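Local coordinates for protein succinate dehydrogenase subunit A (PDB 7D6V) that probably oxidises succinate to fumarate as the FAD-binding flavoprotein subunit of a membrane-bound respiratory dehydrogenase that passes electrons on towards quinone, at residues A[244-249]-A[548-553]; A[26-31]-A[152-157]; A[68-73]-A[89-94]. All coordinates share one frame; numbering follows the deposited sequence.

Followed from the N terminus, the chain illustrates how closures of very different span can build one flavoprotein. Helix 18-30 opens contact 2, which is completed some 120 residues later on helix 136-159. Within that span lies contact 3, a short closure with 15 residues between its segments, pairing helix 67-76 with helix 84-102. Only after both are complete does contact 1 begin, joining strand 246-253 across 298 residues to helix 532-556. No closures cross. Contacts 2 and 3 both lie within the FAD-binding part, their centres about 30 Å apart, whereas contact 1 ties that part to the helical C-terminal region. Its centre lies about 26 Å from that of contact 3 and about 39 Å from that of contact 2.

Contact 1 (A[244-249]-A[548-553]); sequences EFIQFH and ECVAKA
E244 rests against A553 in the loop just before strand 246-253, facing helix 532-556, and these two residues, with V550, bury most of the surface in the contact. The glutamate touches at both ends, through CB and through its carboxylate: CB of E244 lies 3.8 Å from CB of A553, and OE1 of E244 approaches the same methyl to 3.4 Å. Its CG stands between the backbone N and the carbonyl carbon (chi1 68°), which also places CG over one face of the F245 ring, toward its rim. A second bend at chi2 (-87°) folds the carboxylate back beside the helix. One helical turn earlier, V550 turns CG1 to the end of I246, whose CD1 is 4.0 Å away; the two side chains cross at about a right angle. I246 also packs on C387 of the antiparallel neighbour strand 383-395, in the FAD-binding part. No hydrogen bond spans the two segments. OE2 of E244 instead forms a salt bridge with R557, just beyond the end of the same helix. The chemistry thus implies an apolar seam with a buried carboxylate at one end, its negative charge probably stabilised by that arginine.

Contact 2 (A[26-31]-A[152-157]); sequences EARERG and QQEDKR
R28 reaches from one helix to D155 on another, bridging two helices of the FAD-binding fold whose backbones stay well apart. Helix 18-30 is the first helix of the Rossmann-type beta-alpha-beta unit, running between the parallel strands 11-14 and 34-37; helix 136-159 lies beside it. The nearest CA atoms, those of R28 and Q152, are 9.9 Å apart, a gap that a long side chain must span. R28 does so with CG anti to the backbone N (chi1 -166°) and a bend at chi2, beyond which the chain runs nearly straight.

The tight part is a single salt bridge. NH2 of R28 donates to OD1 of D155 at a modelled 2.5 Å, a shortness that is doubtful at this resolution. NH2 comes in from above the carboxylate plane, 49° out of it, and the guanidinium and carboxylate planes are turned 40° apart, so the groups do not meet as a flat paired fork. R28 also touches L151, and D155 touches R165.

A separate part of helix 136-159 meets another chain: Q153 hydrogen-bonds to I115 and S117 of the iron-sulfur subunit.

The remaining flank is looser. E29, exposed at the surface, keeps its OE2 6.3 Å from OE1 of E154. E154 offers R28 only a longer-range, probably weak attraction, with NH1 of R28 4.0 Å from OE1 of E154.

Contact 3 (A[68-73]-A[89-94]); sequences QVHFGD and LHAQEA
H70 and H90, on the two arms of an antiparallel helical hairpin, bring their imidazole rings together obliquely, a pairing that is neither a stack nor a T-shaped arrangement. The ring planes stand at 77° and the centroids are 5.4 Å apart. At the edge of the H90 ring, in its plane, lies NE2 of H70, while CE1 of H90 comes up to the H70 ring on a slant, as does CA of A91. The closest atoms are the two CE1 carbons of H70 and H90, 3.8 Å apart.

The hairpin, in the FAD-binding part, is formed by helix 67-76 and helix 84-102, with the rings on one side of it. The local axes approach to 8.5 Å with 142° between their directions. Both histidines hold CG anti to the backbone N (chi1 -167° for H70), which carries each ring off its own helix to the common flank.

There a third helix, 427-448, supplies the polar partners. NE2 of H70 hydrogen-bonds to OD1 of N427, and NE2 of H90 to OG of S430, which probably sets the rotation of each ring; no hydrogen bond joins the two rings. The side chain of H90 is about 9 Å from the bound FAD, which places this three-helix junction close to the cofactor without direct contact from H90.

Between the backbones the filling is small and apolar. A91 directs its methyl into the facing helix, beside H70 and F71, and the helices come close here, with CA of F71 and CA of A91 5.5 Å apart. The ring of F71 turns off along helix 84-102 to pack on A87 and E88. Against A91 it is the start of the phenylalanine that touches: CB of A91 lies 3.9 Å from the backbone N of F71 and 4.1 Å from CB of F71.

Contact 1 (A[244-249]-A[548-553])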
loop_
_atom_site.group_PDB
_atom_site.type_symbol
_atom_site.label_atom_id
_atom_site.label_comp_id
_atom_site.label_asym_id
_atom_site.label_seq_id
_atom_site.Cartn_x
_atom_site.Cartn_y
_atom_site.Cartn_z
ATOM N N GLU A 244 25.936 17.399 4.785
ATOM C CA GLU A 244 26.834 16.306 5.129
ATOM C C GLU A 244 26.219 15.323 6.111
ATOM O O GLU A 244 26.866 14.331 6.457
ATOM C CB GLU A 244 28.135 16.860 5.715
ATOM C CG GLU A 244 27.977 17.526 7.069
ATOM C CD GLU A 244 27.596 18.992 6.971
ATOM O OE1 GLU A 244 26.754 19.343 6.122
ATOM O OE2 GLU A 244 28.140 19.798 7.750
ATOM N N PHE A 245 24.997 15.567 6.565
ATOM C CA PHE A 245 24.351 14.734 7.573
ATOM C C PHE A 245 23.319 13.859 6.876
ATOM O O PHE A 245 22.206 14.298 6.581
ATOM C CB PHE A 245 23.732 15.601 8.661
ATOM C CG PHE A 245 24.747 16.248 9.544
ATOM C CD1 PHE A 245 24.997 17.601 9.455
ATOM C CD2 PHE A 245 25.467 15.498 10.450
ATOM C CE1 PHE A 245 25.940 18.192 10.255
ATOM C CE2 PHE A 245 26.408 16.085 11.257
ATOM C CZ PHE A 245 26.645 17.433 11.161
ATOM N N ILE A 246 23.700 12.614 6.619
ATOM C CA ILE A 246 22.855 11.638 5.948
ATOM C C ILE A 246 22.768 10.413 6.839
ATOM O O ILE A 246 23.787 9.937 7.349
ATOM C CB ILE A 246 23.407 11.272 4.558
ATOM C CG1 ILE A 246 23.293 12.464 3.613
ATOM C CG2 ILE A 246 22.679 10.069 3.991
ATOM C CD1 ILE A 246 23.948 12.243 2.282
ATOM N N GLN A 247 21.555 9.913 7.039
ATOM C CA GLN A 247 21.366 8.703 7.823
ATOM C C GLN A 247 21.699 7.487 6.971
ATOM O O GLN A 247 21.160 7.317 5.872
ATOM C CB GLN A 247 19.941 8.621 8.354
ATOM C CG GLN A 247 19.770 7.592 9.451
ATOM C CD GLN A 247 18.641 7.928 10.390
ATOM O OE1 GLN A 247 18.760 8.816 11.231
ATOM N NE2 GLN A 247 17.526 7.230 10.240
ATOM N N PHE A 248 22.610 6.662 7.466
ATOM C CA PHE A 248 22.931 5.380 6.863
ATOM C C PHE A 248 22.605 4.284 7.860
ATOM O O PHE A 248 23.012 4.358 9.023
ATOM C CB PHE A 248 24.405 5.289 6.481
ATOM C CG PHE A 248 24.823 6.221 5.386
ATOM C CD1 PHE A 248 25.426 7.428 5.685
ATOM C CD2 PHE A 248 24.655 5.874 4.061
ATOM C CE1 PHE A 248 25.825 8.282 4.684
ATOM C CE2 PHE A 248 25.055 6.726 3.054
ATOM C CZ PHE A 248 25.641 7.929 3.366
ATOM N N HIS A 249 21.882 3.296 7.419
ATOM C CA HIS A 249 21.770 2.104 8.244
ATOM C C HIS A 249 22.869 1.119 7.866
ATOM O O HIS A 249 22.996 0.766 6.689
ATOM C CB HIS A 249 20.408 1.453 8.083
ATOM C CG HIS A 249 20.103 0.439 9.138
ATOM N ND1 HIS A 249 20.066 0.750 10.480
ATOM C CD2 HIS A 249 19.825 -0.882 9.050
ATOM C CE1 HIS A 249 19.780 -0.337 11.173
ATOM N NE2 HIS A 249 19.627 -1.341 10.328
ATOM N N GLU A 548 27.643 17.231 -5.405
ATOM C CA GLU A 548 28.730 18.174 -5.161
ATOM C C GLU A 548 28.559 18.873 -3.818
ATOM O O GLU A 548 29.526 19.025 -3.058
ATOM C CB GLU A 548 28.805 19.198 -6.293
ATOM C CG GLU A 548 30.114 19.967 -6.352
ATOM C CD GLU A 548 30.105 21.055 -7.409
ATOM O OE1 GLU A 548 30.948 21.974 -7.329
ATOM O OE2 GLU A 548 29.256 20.994 -8.325
ATOM N N CYS A 549 27.330 19.294 -3.504
ATOM C CA CYS A 549 27.085 19.954 -2.224
ATOM C C CYS A 549 27.410 19.032 -1.054
ATOM O O CYS A 549 28.076 19.436 -0.090
ATOM C CB CYS A 549 25.632 20.422 -2.148
ATOM S SG CYS A 549 25.320 22.015 -2.913
ATOM N N VAL A 550 26.946 17.783 -1.127
ATOM C CA VAL A 550 27.170 16.829 -0.043
ATOM C C VAL A 550 28.660 16.580 0.147
ATOM O O VAL A 550 29.168 16.577 1.276
ATOM C CB VAL A 550 26.411 15.518 -0.318
ATOM C CG1 VAL A 550 26.834 14.446 0.664
ATOM C CG2 VAL A 550 24.917 15.745 -0.234
ATOM N N ALA A 551 29.385 16.374 -0.955
ATOM C CA ALA A 551 30.811 16.090 -0.856
ATOM C C ALA A 551 31.577 17.269 -0.273
ATOM O O ALA A 551 32.463 17.086 0.570
ATOM C CB ALA A 551 31.365 15.713 -2.227
ATOM N N LYS A 552 31.250 18.491 -0.699
ATOM C CA LYS A 552 31.974 19.648 -0.183
ATOM C C LYS A 552 31.684 19.875 1.298
ATOM O O LYS A 552 32.599 20.185 2.073
ATOM C CB LYS A 552 31.634 20.889 -1.004
ATOM C CG LYS A 552 32.285 20.894 -2.368
ATOM C CD LYS A 552 32.219 22.261 -3.012
ATOM C CE LYS A 552 33.092 22.313 -4.250
ATOM N NZ LYS A 552 33.254 23.702 -4.743
ATOM N N ALA A 553 30.426 19.712 1.716
ATOM C CA ALA A 553 30.112 19.842 3.136
ATOM C C ALA A 553 30.839 18.787 3.962
ATOM O O ALA A 553 31.399 19.093 5.025
ATOM C CB ALA A 553 28.603 19.749 3.350
#

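Contact 2 (A[26-31]-A[152-157])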
loop_
_atom_site.group_PDB
_atom_site.type_symbol
_atom_site.label_atom_id
_atom_site.label_comp_id
_atom_site.label_asym_id
_atom_site.label_seq_id
_atom_site.Cartn_x
_atom_site.Cartn_y
_atom_site.Cartn_z
ATOM N N GLU A 26 -3.855 23.533 4.259
ATOM C CA GLU A 26 -3.776 24.787 5.003
ATOM C C GLU A 26 -3.976 25.995 4.094
ATOM O O GLU A 26 -4.703 26.936 4.445
ATOM C CB GLU A 26 -2.432 24.875 5.726
ATOM C CG GLU A 26 -2.205 26.175 6.466
ATOM C CD GLU A 26 -3.047 26.298 7.717
ATOM O OE1 GLU A 26 -3.700 25.307 8.103
ATOM O OE2 GLU A 26 -3.054 27.391 8.319
ATOM N N ALA A 27 -3.343 25.986 2.918
ATOM C CA ALA A 27 -3.468 27.110 1.998
ATOM C C ALA A 27 -4.898 27.258 1.499
ATOM O O ALA A 27 -5.389 28.380 1.332
ATOM C CB ALA A 27 -2.502 26.938 0.827
ATOM N N ARG A 28 -5.581 26.140 1.245
ATOM C CA ARG A 28 -6.987 26.223 0.864
ATOM C C ARG A 28 -7.835 26.762 2.008
ATOM O O ARG A 28 -8.776 27.529 1.780
ATOM C CB ARG A 28 -7.503 24.858 0.417
ATOM C CG ARG A 28 -8.839 24.917 -0.311
ATOM C CD ARG A 28 -9.985 24.586 0.623
ATOM N NE ARG A 28 -11.245 24.374 -0.080
ATOM C CZ ARG A 28 -12.421 24.264 0.529
ATOM N NH1 ARG A 28 -12.492 24.355 1.849
ATOM N NH2 ARG A 28 -13.524 24.067 -0.178
ATOM N N GLU A 29 -7.524 26.366 3.246
ATOM C CA GLU A 29 -8.283 26.873 4.385
ATOM C C GLU A 29 -8.138 28.383 4.511
ATOM O O GLU A 29 -9.113 29.085 4.803
ATOM C CB GLU A 29 -7.837 26.189 5.675
ATOM C CG GLU A 29 -8.143 24.702 5.743
ATOM C CD GLU A 29 -9.626 24.397 5.792
ATOM O OE1 GLU A 29 -10.389 25.211 6.353
ATOM O OE2 GLU A 29 -10.026 23.335 5.270
ATOM N N ARG A 30 -6.929 28.906 4.299
ATOM C CA ARG A 30 -6.757 30.353 4.348
ATOM C C ARG A 30 -7.387 31.056 3.154
ATOM O O ARG A 30 -7.546 32.279 3.182
ATOM C CB ARG A 30 -5.275 30.708 4.442
ATOM C CG ARG A 30 -4.566 30.055 5.611
ATOM C CD ARG A 30 -4.658 30.902 6.872
ATOM N NE ARG A 30 -6.009 30.963 7.430
ATOM C CZ ARG A 30 -6.646 29.938 7.992
ATOM N NH1 ARG A 30 -6.065 28.749 8.081
ATOM N NH2 ARG A 30 -7.870 30.103 8.467
ATOM N N GLY A 31 -7.714 30.321 2.100
ATOM C CA GLY A 31 -8.447 30.863 0.975
ATOM C C GLY A 31 -7.498 31.242 -0.137
ATOM O O GLY A 31 -6.985 32.362 -0.169
ATOM N N GLN A 152 -12.446 19.368 -2.400
ATOM C CA GLN A 152 -12.918 19.705 -3.738
ATOM C C GLN A 152 -14.356 19.262 -3.986
ATOM O O GLN A 152 -15.021 19.843 -4.844
ATOM C CB GLN A 152 -11.996 19.146 -4.823
ATOM C CG GLN A 152 -11.478 17.756 -4.638
ATOM C CD GLN A 152 -10.305 17.478 -5.555
ATOM O OE1 GLN A 152 -9.727 18.395 -6.133
ATOM N NE2 GLN A 152 -9.951 16.208 -5.696
ATOM N N GLN A 153 -14.870 18.282 -3.239
ATOM C CA GLN A 153 -16.308 18.022 -3.271
ATOM C C GLN A 153 -17.095 19.209 -2.724
ATOM O O GLN A 153 -18.140 19.586 -3.273
ATOM C CB GLN A 153 -16.636 16.755 -2.484
ATOM C CG GLN A 153 -16.338 15.472 -3.226
ATOM C CD GLN A 153 -16.345 14.262 -2.318
ATOM O OE1 GLN A 153 -16.325 14.389 -1.097
ATOM N NE2 GLN A 153 -16.372 13.079 -2.911
ATOM N N GLU A 154 -16.605 19.811 -1.637
ATOM C CA GLU A 154 -17.230 21.030 -1.127
ATOM C C GLU A 154 -17.153 22.156 -2.151
ATOM O O GLU A 154 -18.107 22.925 -2.320
ATOM C CB GLU A 154 -16.571 21.462 0.182
ATOM C CG GLU A 154 -16.564 20.408 1.268
ATOM C CD GLU A 154 -15.640 20.767 2.416
ATOM O OE1 GLU A 154 -15.604 21.953 2.800
ATOM O OE2 GLU A 154 -14.944 19.866 2.928
ATOM N N ASP A 155 -16.012 22.275 -2.833
ATOM C CA ASP A 155 -15.878 23.277 -3.888
ATOM C C ASP A 155 -16.865 23.023 -5.018
ATOM O O ASP A 155 -17.422 23.965 -5.587
ATOM C CB ASP A 155 -14.448 23.291 -4.426
ATOM C CG ASP A 155 -13.458 23.858 -3.436
ATOM O OD1 ASP A 155 -13.868 24.667 -2.581
ATOM O OD2 ASP A 155 -12.266 23.494 -3.514
ATOM N N LYS A 156 -17.079 21.758 -5.370
ATOM C CA LYS A 156 -18.069 21.423 -6.386
ATOM C C LYS A 156 -19.463 21.853 -5.957
ATOM O O LYS A 156 -20.215 22.437 -6.744
ATOM C CB LYS A 156 -18.038 19.924 -6.668
ATOM C CG LYS A 156 -19.161 19.436 -7.557
ATOM C CD LYS A 156 -18.970 19.887 -8.987
ATOM C CE LYS A 156 -19.783 19.032 -9.935
ATOM N NZ LYS A 156 -19.527 19.397 -11.351
ATOM N N ARG A 157 -19.831 21.563 -4.708
ATOM C CA ARG A 157 -21.166 21.931 -4.246
ATOM C C ARG A 157 -21.354 23.442 -4.186
ATOM O O ARG A 157 -22.437 23.944 -4.503
ATOM C CB ARG A 157 -21.467 21.302 -2.888
ATOM C CG ARG A 157 -21.691 19.806 -2.939
ATOM C CD ARG A 157 -22.191 19.281 -1.607
ATOM N NE ARG A 157 -21.193 19.405 -0.551
ATOM C CZ ARG A 157 -20.281 18.479 -0.280
ATOM N NH1 ARG A 157 -20.244 17.357 -0.984
ATOM N NH2 ARG A 157 -19.411 18.672 0.701
#

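Contact 3 (A[68-73]-A[89-94])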
loop_
_atom_site.group_PDB
_atom_site.type_symbol
_atom_site.label_atom_id
_atom_site.label_comp_id
_atom_site.label_asym_id
_atom_site.label_seq_id
_atom_site.Cartn_x
_atom_site.Cartn_y
_atom_site.Cartn_z
ATOM N N GLN A 68 8.028 19.392 26.706
ATOM C CA GLN A 68 9.397 19.599 27.168
ATOM C C GLN A 68 10.221 18.321 27.055
ATOM O O GLN A 68 11.382 18.357 26.632
ATOM C CB GLN A 68 9.387 20.101 28.610
ATOM C CG GLN A 68 8.942 21.540 28.764
ATOM C CD GLN A 68 7.471 21.665 29.106
ATOM O OE1 GLN A 68 6.682 20.756 28.859
ATOM N NE2 GLN A 68 7.096 22.799 29.680
ATOM N N VAL A 69 9.637 17.183 27.434
ATOM C CA VAL A 69 10.346 15.910 27.344
ATOM C C VAL A 69 10.639 15.562 25.890
ATOM O O VAL A 69 11.749 15.137 25.550
ATOM C CB VAL A 69 9.537 14.802 28.043
ATOM C CG1 VAL A 69 10.239 13.465 27.912
ATOM C CG2 VAL A 69 9.322 15.148 29.501
ATOM N N HIS A 70 9.650 15.739 25.014
ATOM C CA HIS A 70 9.851 15.479 23.592
ATOM C C HIS A 70 10.900 16.416 23.005
ATOM O O HIS A 70 11.721 16.004 22.179
ATOM C CB HIS A 70 8.520 15.619 22.856
ATOM C CG HIS A 70 8.530 15.080 21.461
ATOM N ND1 HIS A 70 7.391 14.997 20.690
ATOM C CD2 HIS A 70 9.535 14.593 20.697
ATOM C CE1 HIS A 70 7.695 14.485 19.513
ATOM N NE2 HIS A 70 8.990 14.230 19.491
ATOM N N PHE A 71 10.885 17.684 23.421
ATOM C CA PHE A 71 11.881 18.640 22.951
ATOM C C PHE A 71 13.285 18.227 23.372
ATOM O O PHE A 71 14.222 18.275 22.567
ATOM C CB PHE A 71 11.539 20.033 23.481
ATOM C CG PHE A 71 12.624 21.050 23.277
ATOM C CD1 PHE A 71 12.902 21.543 22.016
ATOM C CD2 PHE A 71 13.357 21.520 24.349
ATOM C CE1 PHE A 71 13.890 22.478 21.830
ATOM C CE2 PHE A 71 14.348 22.454 24.167
ATOM C CZ PHE A 71 14.613 22.936 22.905
ATOM N N GLY A 72 13.449 17.817 24.630
ATOM C CA GLY A 72 14.750 17.351 25.079
ATOM C C GLY A 72 15.202 16.099 24.354
ATOM O O GLY A 72 16.382 15.949 24.029
ATOM N N ASP A 73 14.269 15.184 24.087
ATOM C CA ASP A 73 14.604 13.977 23.342
ATOM C C ASP A 73 15.063 14.309 21.931
ATOM O O ASP A 73 16.024 13.718 21.426
ATOM C CB ASP A 73 13.403 13.035 23.304
ATOM C CG ASP A 73 13.138 12.379 24.635
ATOM O OD1 ASP A 73 13.930 12.591 25.573
ATOM O OD2 ASP A 73 12.138 11.650 24.748
ATOM N N LEU A 89 8.881 23.972 18.396
ATOM C CA LEU A 89 7.600 24.197 17.750
ATOM C C LEU A 89 6.972 22.877 17.321
ATOM O O LEU A 89 5.765 22.667 17.493
ATOM C CB LEU A 89 7.826 25.139 16.570
ATOM C CG LEU A 89 6.718 25.889 15.859
ATOM C CD1 LEU A 89 6.086 26.845 16.838
ATOM C CD2 LEU A 89 7.348 26.657 14.721
ATOM N N HIS A 90 7.791 21.957 16.804
ATOM C CA HIS A 90 7.314 20.618 16.479
ATOM C C HIS A 90 6.853 19.875 17.723
ATOM O O HIS A 90 5.845 19.164 17.690
ATOM C CB HIS A 90 8.417 19.836 15.770
ATOM C CG HIS A 90 8.144 18.371 15.646
ATOM N ND1 HIS A 90 8.554 17.455 16.591
ATOM C CD2 HIS A 90 7.534 17.656 14.672
ATOM C CE1 HIS A 90 8.194 16.242 16.213
ATOM N NE2 HIS A 90 7.574 16.336 15.053
ATOM N N ALA A 91 7.588 20.015 18.828
ATOM C CA ALA A 91 7.205 19.329 20.055
ATOM C C ALA A 91 5.855 19.812 20.561
ATOM O O ALA A 91 5.011 19.004 20.963
ATOM C CB ALA A 91 8.278 19.525 21.125
ATOM N N GLN A 92 5.622 21.121 20.542
ATOM C CA GLN A 92 4.384 21.629 21.115
ATOM C C GLN A 92 3.230 21.704 20.123
ATOM O O GLN A 92 2.110 22.013 20.535
ATOM C CB GLN A 92 4.606 23.003 21.757
ATOM C CG GLN A 92 5.128 24.073 20.841
ATOM C CD GLN A 92 5.754 25.218 21.606
ATOM O OE1 GLN A 92 5.895 25.158 22.825
ATOM N NE2 GLN A 92 6.129 26.274 20.894
ATOM N N GLU A 93 3.453 21.415 18.841
ATOM C CA GLU A 93 2.364 21.408 17.873
ATOM C C GLU A 93 2.070 20.033 17.288
ATOM O O GLU A 93 1.139 19.909 16.487
ATOM C CB GLU A 93 2.660 22.392 16.739
ATOM C CG GLU A 93 2.765 23.833 17.189
ATOM C CD GLU A 93 2.962 24.781 16.032
ATOM O OE1 GLU A 93 3.106 24.300 14.891
ATOM O OE2 GLU A 93 2.969 26.007 16.260
ATOM N N ALA A 94 2.826 19.005 17.654
ATOM C CA ALA A 94 2.641 17.675 17.083
ATOM C C ALA A 94 1.320 17.011 17.475
ATOM O O ALA A 94 0.666 16.427 16.604
ATOM C CB ALA A 94 3.811 16.763 17.460
#